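Local coordinates for protein glutamate--tRNA ligase (Elizabethkingia anophelis, PDB 6B1Z) that probably attaches glutamate to its cognate tRNA in an ATP-dependent reaction, as a glutamyl-tRNA synthetase of class I, at residues E64-M67 and E68-W72; V380-D384 and E385-K389; P488-M491 and E492-K496. One frame throughout, in Å; residues are numbered along the deposited sequence.

All three interactions are local, each made by residues three to five apart in the chain, but they sit at very different depths. Interaction 1 is a largely buried turn in the catalytic domain, with apolar pairs on its inner side and glutamates that reach arginine and lysine partners. Interactions 2 and 3 belong to the anticodon-binding domain, and their centres lie about 33 and 44 Å from that of interaction 1. Interaction 2 is a surface helix start, held by a serine cap and a water. Interaction 3, partly buried, lies on helix 487-507, where acids joined by a water sit beside inward-facing apolar side chains. These last two touch, with centres about 13 Å apart, where helix 384-394 leans on helix 487-507 through lysine side chains.

Interaction 1 (E64-M67 and E68-W72); sequences EYIM and EALEW
From E64 to E71 the backbone runs as regular alpha-helix: E68 N, A69 N, L70 N and E71 N bond to the carbonyl oxygens of E64, Y65, I66 and M67, each at 2.9 Å. The side chains then pair four residues apart. I66 and L70 lie side by side and point the same way, with I66 CG2 4.0 Å from L70 CD1; that methyl branch of I66 faces L70 because it stands opposite the backbone N, while CG1 takes the place beside it. Y65 leaves the helix by another flank, and its ring meets A69 obliquely, CE1 lying 4.5 Å from A69 CB. The turn is part of helix 62-73 in the Rossmann-type catalytic domain of class I synthetases. Here Y65 packs on F281 and P282 and hydrogen-bonds through OH to L283 O, whereas I66 rests on P18. M67 and E71 make a different kind of pair. The thioether chain of M67 bends at both chi2 (-58°) and chi3 (-63°), bringing CE to 3.6 Å from E71 OE2. That carboxylate also forms a salt bridge with K82, and the aliphatic part of E71 lies against the M67 carbonyl, CG being 3.1 Å from M67 O. E68, its chain extended, carries OE2 to a salt bridge with R298, whose side chain also touches W72.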
loop_
_atom_site.group_PDB
_atom_site.type_symbol
_atom_site.label_atom_id
_atom_site.label_comp_id
_atom_site.label_asym_id
_atom_site.label_seq_id
_atom_site.Cartn_x
_atom_site.Cartn_y
_atom_site.Cartn_z
ATOM N N GLU A 64 1.290 -11.201 -11.248
ATOM C CA GLU A 64 1.985 -10.147 -11.979
ATOM C C GLU A 64 1.855 -8.808 -11.260
ATOM O O GLU A 64 2.834 -8.066 -11.137
ATOM C CB GLU A 64 1.438 -10.050 -13.404
ATOM C CG GLU A 64 1.718 -11.279 -14.278
ATOM C CD GLU A 64 0.654 -12.370 -14.164
ATOM O OE1 GLU A 64 0.036 -12.523 -13.088
ATOM O OE2 GLU A 64 0.435 -13.079 -15.170
ATOM N N TYR A 65 0.658 -8.496 -10.761
ATOM C CA TYR A 65 0.469 -7.273 -9.978
ATOM C C TYR A 65 1.420 -7.216 -8.782
ATOM O O TYR A 65 2.045 -6.180 -8.509
ATOM C CB TYR A 65 -0.993 -7.184 -9.512
ATOM C CG TYR A 65 -1.342 -5.897 -8.788
ATOM C CD1 TYR A 65 -0.954 -5.692 -7.459
ATOM C CD2 TYR A 65 -2.065 -4.906 -9.430
ATOM C CE1 TYR A 65 -1.256 -4.519 -6.807
ATOM C CE2 TYR A 65 -2.382 -3.725 -8.779
ATOM C CZ TYR A 65 -1.973 -3.544 -7.472
ATOM O OH TYR A 65 -2.290 -2.376 -6.820
ATOM N N ILE A 66 1.503 -8.311 -8.021
ATOM C CA ILE A 66 2.365 -8.351 -6.849
ATOM C C ILE A 66 3.814 -8.092 -7.238
ATOM O O ILE A 66 4.499 -7.270 -6.619
ATOM C CB ILE A 66 2.214 -9.704 -6.131
ATOM C CG1 ILE A 66 0.817 -9.815 -5.524
ATOM C CG2 ILE A 66 3.312 -9.866 -5.078
ATOM C CD1 ILE A 66 0.382 -11.280 -5.299
ATOM N N MET A 67 4.304 -8.800 -8.268
ATOM C CA MET A 67 5.687 -8.606 -8.695
ATOM C C MET A 67 5.926 -7.173 -9.163
ATOM O O MET A 67 6.946 -6.563 -8.809
ATOM C CB MET A 67 6.055 -9.614 -9.791
ATOM C CG MET A 67 6.281 -11.032 -9.273
ATOM S SD MET A 67 7.585 -11.126 -8.031
ATOM C CE MET A 67 9.021 -10.598 -8.977
ATOM N N GLU A 68 4.987 -6.607 -9.935
ATOM C CA GLU A 68 5.151 -5.236 -10.417
ATOM C C GLU A 68 5.177 -4.245 -9.257
ATOM O O GLU A 68 5.952 -3.284 -9.268
ATOM C CB GLU A 68 4.045 -4.882 -11.413
ATOM C CG GLU A 68 4.224 -3.515 -12.076
ATOM C CD GLU A 68 3.171 -3.223 -13.139
ATOM O OE1 GLU A 68 2.465 -4.164 -13.569
ATOM O OE2 GLU A 68 3.052 -2.048 -13.550
ATOM N N ALA A 69 4.360 -4.480 -8.230
ATOM C CA ALA A 69 4.342 -3.554 -7.097
ATOM C C ALA A 69 5.621 -3.653 -6.284
ATOM O O ALA A 69 6.184 -2.629 -5.879
ATOM C CB ALA A 69 3.126 -3.831 -6.214
ATOM N N LEU A 70 6.088 -4.877 -6.030
ATOM C CA LEU A 70 7.348 -5.046 -5.317
ATOM C C LEU A 70 8.508 -4.448 -6.102
ATOM O O LEU A 70 9.404 -3.832 -5.513
ATOM C CB LEU A 70 7.598 -6.530 -5.037
ATOM C CG LEU A 70 6.610 -7.246 -4.121
ATOM C CD1 LEU A 70 6.986 -8.722 -4.057
ATOM C CD2 LEU A 70 6.632 -6.605 -2.731
ATOM N N GLU A 71 8.499 -4.605 -7.436
ATOM C CA GLU A 71 9.548 -4.012 -8.270
ATOM C C GLU A 71 9.495 -2.487 -8.223
ATOM O O GLU A 71 10.543 -1.825 -8.164
ATOM C CB GLU A 71 9.424 -4.540 -9.706
ATOM C CG GLU A 71 9.832 -6.030 -9.830
ATOM C CD GLU A 71 9.360 -6.716 -11.119
ATOM O OE1 GLU A 71 8.697 -6.064 -11.949
ATOM O OE2 GLU A 71 9.655 -7.923 -11.298
ATOM N N TRP A 72 8.287 -1.911 -8.244
ATOM C CA TRP A 72 8.149 -0.458 -8.194
ATOM C C TRP A 72 8.746 0.109 -6.913
ATOM O O TRP A 72 9.434 1.141 -6.940
ATOM C CB TRP A 72 6.662 -0.073 -8.318
ATOM C CG TRP A 72 6.397 1.414 -8.193
ATOM C CD1 TRP A 72 6.889 2.399 -8.999
ATOM C CD2 TRP A 72 5.562 2.073 -7.225
ATOM N NE1 TRP A 72 6.431 3.627 -8.589
ATOM C CE2 TRP A 72 5.619 3.454 -7.498
ATOM C CE3 TRP A 72 4.787 1.626 -6.146
ATOM C CZ2 TRP A 72 4.925 4.397 -6.746
ATOM C CZ3 TRP A 72 4.098 2.574 -5.388
ATOM C CH2 TRP A 72 4.178 3.940 -5.693
#

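Interaction 2 (V380-D384 and E385-K389); sequences VEVSD and EKALK
S383 OG is held by two groups: it accepts from K386 N at 3.1 Å, and it lies 2.6 Å from a water that in turn donates to E385 OE1. The bond from K386 N makes S383 the N-cap of the helix. Its chi1 of 67° tucks OG between the backbone N and the carbonyl carbon, where it faces the first turn and can accept from the K386 amide. The N-H of K386 points at the oxygen fairly straight, at 161°. Regular helix bonding then takes over, A387 N reaching S383 O and L388 N reaching D384 O, both at 2.9 Å. One residue ahead of the cap, V382 completes a hydrophobic staple: its CG1 lies 3.8 Å from A387 CB. The other methyl, CG2, comes within 3.5 Å of K386 CB, and the two side chains cross at about a right angle. Farther round the turn, E385 stretches out so that OE2 bridges to K389 NZ at 3.3 Å, while OE1 keeps the water. D384, the first residue of the helix, forms a salt bridge through OD1 with K372 on helix 364-377. That helix also backs the staple, with L375 against V382 and L368 against A387. On the side of helix 487-507, K386 NZ hydrogen-bonds to M493 O and K389 packs on E492 and M493.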
loop_
_atom_site.group_PDB
_atom_site.type_symbol
_atom_site.label_atom_id
_atom_site.label_comp_id
_atom_site.label_asym_id
_atom_site.label_seq_id
_atom_site.Cartn_x
_atom_site.Cartn_y
_atom_site.Cartn_z
ATOM N N VAL A 380 -0.053 21.340 -24.070
ATOM C CA VAL A 380 0.863 22.457 -23.879
ATOM C C VAL A 380 2.262 21.996 -24.259
ATOM O O VAL A 380 2.656 20.868 -23.948
ATOM C CB VAL A 380 0.828 22.985 -22.426
ATOM C CG1 VAL A 380 2.065 23.819 -22.124
ATOM C CG2 VAL A 380 -0.432 23.815 -22.200
ATOM N N GLU A 381 3.007 22.867 -24.939
ATOM C CA GLU A 381 4.390 22.588 -25.300
ATOM C C GLU A 381 5.249 23.783 -24.923
ATOM O O GLU A 381 4.880 24.927 -25.203
ATOM C CB GLU A 381 4.525 22.292 -26.798
ATOM N N VAL A 382 6.397 23.521 -24.292
ATOM C CA VAL A 382 7.355 24.566 -23.969
ATOM C C VAL A 382 8.754 23.979 -24.134
ATOM O O VAL A 382 8.938 22.762 -24.152
ATOM C CB VAL A 382 7.118 25.131 -22.545
ATOM C CG1 VAL A 382 7.616 24.172 -21.471
ATOM C CG2 VAL A 382 7.710 26.515 -22.384
ATOM N N SER A 383 9.737 24.864 -24.305
ATOM C CA SER A 383 11.118 24.407 -24.402
ATOM C C SER A 383 11.549 23.748 -23.100
ATOM O O SER A 383 11.033 24.064 -22.028
ATOM C CB SER A 383 12.049 25.580 -24.720
ATOM O OG SER A 383 12.096 26.500 -23.642
ATOM N N ASP A 384 12.504 22.818 -23.200
ATOM C CA ASP A 384 13.041 22.204 -21.988
ATOM C C ASP A 384 13.686 23.250 -21.084
ATOM O O ASP A 384 13.606 23.149 -19.852
ATOM C CB ASP A 384 14.058 21.114 -22.333
ATOM C CG ASP A 384 13.447 19.907 -23.039
ATOM O OD1 ASP A 384 12.257 19.600 -22.836
ATOM O OD2 ASP A 384 14.184 19.248 -23.807
ATOM N N GLU A 385 14.356 24.244 -21.671
ATOM C CA GLU A 385 14.918 25.344 -20.893
ATOM C C GLU A 385 13.865 26.012 -20.022
ATOM O O GLU A 385 14.076 26.213 -18.820
ATOM C CB GLU A 385 15.561 26.366 -21.835
ATOM C CG GLU A 385 16.232 27.516 -21.122
ATOM C CD GLU A 385 16.844 28.504 -22.093
ATOM O OE1 GLU A 385 16.465 28.474 -23.286
ATOM O OE2 GLU A 385 17.715 29.292 -21.672
ATOM N N LYS A 386 12.726 26.379 -20.616
ATOM C CA LYS A 386 11.682 27.031 -19.829
ATOM C C LYS A 386 11.050 26.064 -18.841
ATOM O O LYS A 386 10.759 26.451 -17.704
ATOM C CB LYS A 386 10.630 27.640 -20.752
ATOM C CG LYS A 386 11.135 28.867 -21.500
ATOM C CD LYS A 386 10.048 29.455 -22.389
ATOM C CE LYS A 386 10.476 30.789 -22.990
ATOM N NZ LYS A 386 10.740 31.814 -21.936
ATOM N N ALA A 387 10.856 24.804 -19.241
ATOM C CA ALA A 387 10.256 23.830 -18.332
ATOM C C ALA A 387 11.093 23.656 -17.073
ATOM O O ALA A 387 10.547 23.597 -15.966
ATOM C CB ALA A 387 10.081 22.496 -19.048
ATOM N N LEU A 388 12.418 23.549 -17.217
ATOM C CA LEU A 388 13.269 23.386 -16.038
ATOM C C LEU A 388 13.193 24.605 -15.131
ATOM O O LEU A 388 13.190 24.469 -13.903
ATOM C CB LEU A 388 14.720 23.127 -16.454
ATOM C CG LEU A 388 15.015 21.771 -17.080
ATOM C CD1 LEU A 388 16.469 21.748 -17.529
ATOM C CD2 LEU A 388 14.785 20.632 -16.123
ATOM N N LYS A 389 13.135 25.803 -15.713
ATOM C CA LYS A 389 13.026 27.010 -14.903
ATOM C C LYS A 389 11.686 27.064 -14.176
ATOM O O LYS A 389 11.627 27.458 -13.004
ATOM C CB LYS A 389 13.232 28.249 -15.773
ATOM C CG LYS A 389 14.679 28.427 -16.221
ATOM C CD LYS A 389 14.935 29.826 -16.758
ATOM C CE LYS A 389 16.383 30.016 -17.170
ATOM N NZ LYS A 389 16.653 29.477 -18.529
HETATM O O HOH W 1 13.593 28.511 -24.370
#

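Interaction 3 (P488-M491 and E492-K496); sequences PDLM and EMIGK
E492, M491 and L490 do most of the work here, each facing a different way round one turn of helix 487-507. E492 N bonds to P488 O at 3.1 Å, and its CB sits over the turn before it, 3.6 Å from D489 O. With CG opposite the backbone N and an extended chain, its carboxylate stands out beside that of D489. The two acids are joined by a water that donates to D489 OD1 at 2.6 Å and, weakly, to E492 OE1. A water giving both its protons to the pair probably eases the repulsion between like charges, and OE1 has a further donor in A449 N, on helix 449-462.

M491 heads into the protein instead, packing on F447, I452, L474 and L478, while its carbonyl oxygen receives G495 N at 2.9 Å. G495 has a phi of 91° and a psi of 166°, angles at which a side chain would press on the preceding carbonyl oxygen, which explains a glycine here.

L490 meets I494 with the two side chains slanting across one another, CD1 3.9 Å from I494 CG2. Its carbonyl oxygen serves two amides, accepting a straight bond from I494 N (164°) and a weak, strongly bent one from M493 N. The leucine side chain also packs on F410, F411, L478 and V479.

A helix packed in this way against helices 384-394, 449-462 and 467-479, with apolar residues inward and acids at its margin, fits the all-helical anticodon-binding region of bacterial glutamyl-tRNA synthetases.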
loop_
_atom_site.group_PDB
_atom_site.type_symbol
_atom_site.label_atom_id
_atom_site.label_comp_id
_atom_site.label_asym_id
_atom_site.label_seq_id
_atom_site.Cartn_x
_atom_site.Cartn_y
_atom_site.Cartn_z
ATOM N N PRO A 488 8.914 39.327 -11.383
ATOM C CA PRO A 488 9.959 39.367 -12.422
ATOM C C PRO A 488 10.313 37.991 -12.962
ATOM O O PRO A 488 10.707 37.877 -14.131
ATOM C CB PRO A 488 11.146 40.027 -11.705
ATOM C CG PRO A 488 10.529 40.810 -10.597
ATOM C CD PRO A 488 9.390 39.939 -10.127
ATOM N N ASP A 489 10.180 36.945 -12.145
ATOM C CA ASP A 489 10.389 35.587 -12.636
ATOM C C ASP A 489 9.293 35.185 -13.614
ATOM O O ASP A 489 9.575 34.579 -14.654
ATOM C CB ASP A 489 10.450 34.612 -11.460
ATOM C CG ASP A 489 11.669 34.828 -10.582
ATOM O OD1 ASP A 489 12.791 34.848 -11.126
ATOM O OD2 ASP A 489 11.503 34.975 -9.351
ATOM N N LEU A 490 8.035 35.508 -13.297
ATOM C CA LEU A 490 6.946 35.205 -14.223
ATOM C C LEU A 490 7.118 35.939 -15.547
ATOM O O LEU A 490 6.909 35.356 -16.620
ATOM C CB LEU A 490 5.602 35.556 -13.582
ATOM C CG LEU A 490 4.378 35.394 -14.492
ATOM C CD1 LEU A 490 4.334 33.994 -15.085
ATOM C CD2 LEU A 490 3.105 35.683 -13.713
ATOM N N MET A 491 7.497 37.219 -15.498
ATOM C CA MET A 491 7.683 37.979 -16.731
ATOM C C MET A 491 8.762 37.355 -17.607
ATOM O O MET A 491 8.586 37.232 -18.823
ATOM C CB MET A 491 8.022 39.435 -16.408
ATOM C CG MET A 491 6.873 40.189 -15.767
ATOM S SD MET A 491 7.393 41.654 -14.853
ATOM C CE MET A 491 7.694 42.790 -16.206
ATOM N N GLU A 492 9.876 36.933 -17.000
ATOM C CA GLU A 492 10.933 36.280 -17.769
ATOM C C GLU A 492 10.426 35.008 -18.441
ATOM O O GLU A 492 10.803 34.710 -19.580
ATOM C CB GLU A 492 12.127 35.960 -16.867
ATOM C CG GLU A 492 13.264 35.243 -17.590
ATOM C CD GLU A 492 14.340 34.733 -16.650
ATOM O OE1 GLU A 492 14.621 35.407 -15.640
ATOM O OE2 GLU A 492 14.902 33.649 -16.921
ATOM N N MET A 493 9.563 34.255 -17.754
ATOM C CA MET A 493 9.102 32.975 -18.287
ATOM C C MET A 493 8.189 33.172 -19.492
ATOM O O MET A 493 8.338 32.487 -20.510
ATOM C CB MET A 493 8.396 32.169 -17.196
ATOM C CG MET A 493 9.308 31.619 -16.093
ATOM S SD MET A 493 10.635 30.542 -16.694
ATOM C CE MET A 493 11.996 31.707 -16.759
ATOM N N ILE A 494 7.237 34.104 -19.401
ATOM C CA ILE A 494 6.303 34.291 -20.510
ATOM C C ILE A 494 6.865 35.202 -21.596
ATOM O O ILE A 494 6.337 35.216 -22.715
ATOM C CB ILE A 494 4.947 34.832 -20.022
ATOM C CG1 ILE A 494 5.096 36.244 -19.449
ATOM C CG2 ILE A 494 4.328 33.883 -19.006
ATOM C CD1 ILE A 494 3.785 36.876 -19.025
ATOM N N GLY A 495 7.921 35.963 -21.304
ATOM C CA GLY A 495 8.597 36.756 -22.308
ATOM C C GLY A 495 8.041 38.165 -22.443
ATOM O O GLY A 495 6.950 38.495 -21.970
ATOM N N LYS A 496 8.820 39.008 -23.132
ATOM C CA LYS A 496 8.484 40.425 -23.253
ATOM C C LYS A 496 7.158 40.624 -23.975
ATOM O O LYS A 496 6.289 41.369 -23.502
ATOM C CB LYS A 496 9.608 41.172 -23.980
HETATM O O HOH W 2 13.463 33.431 -13.246
#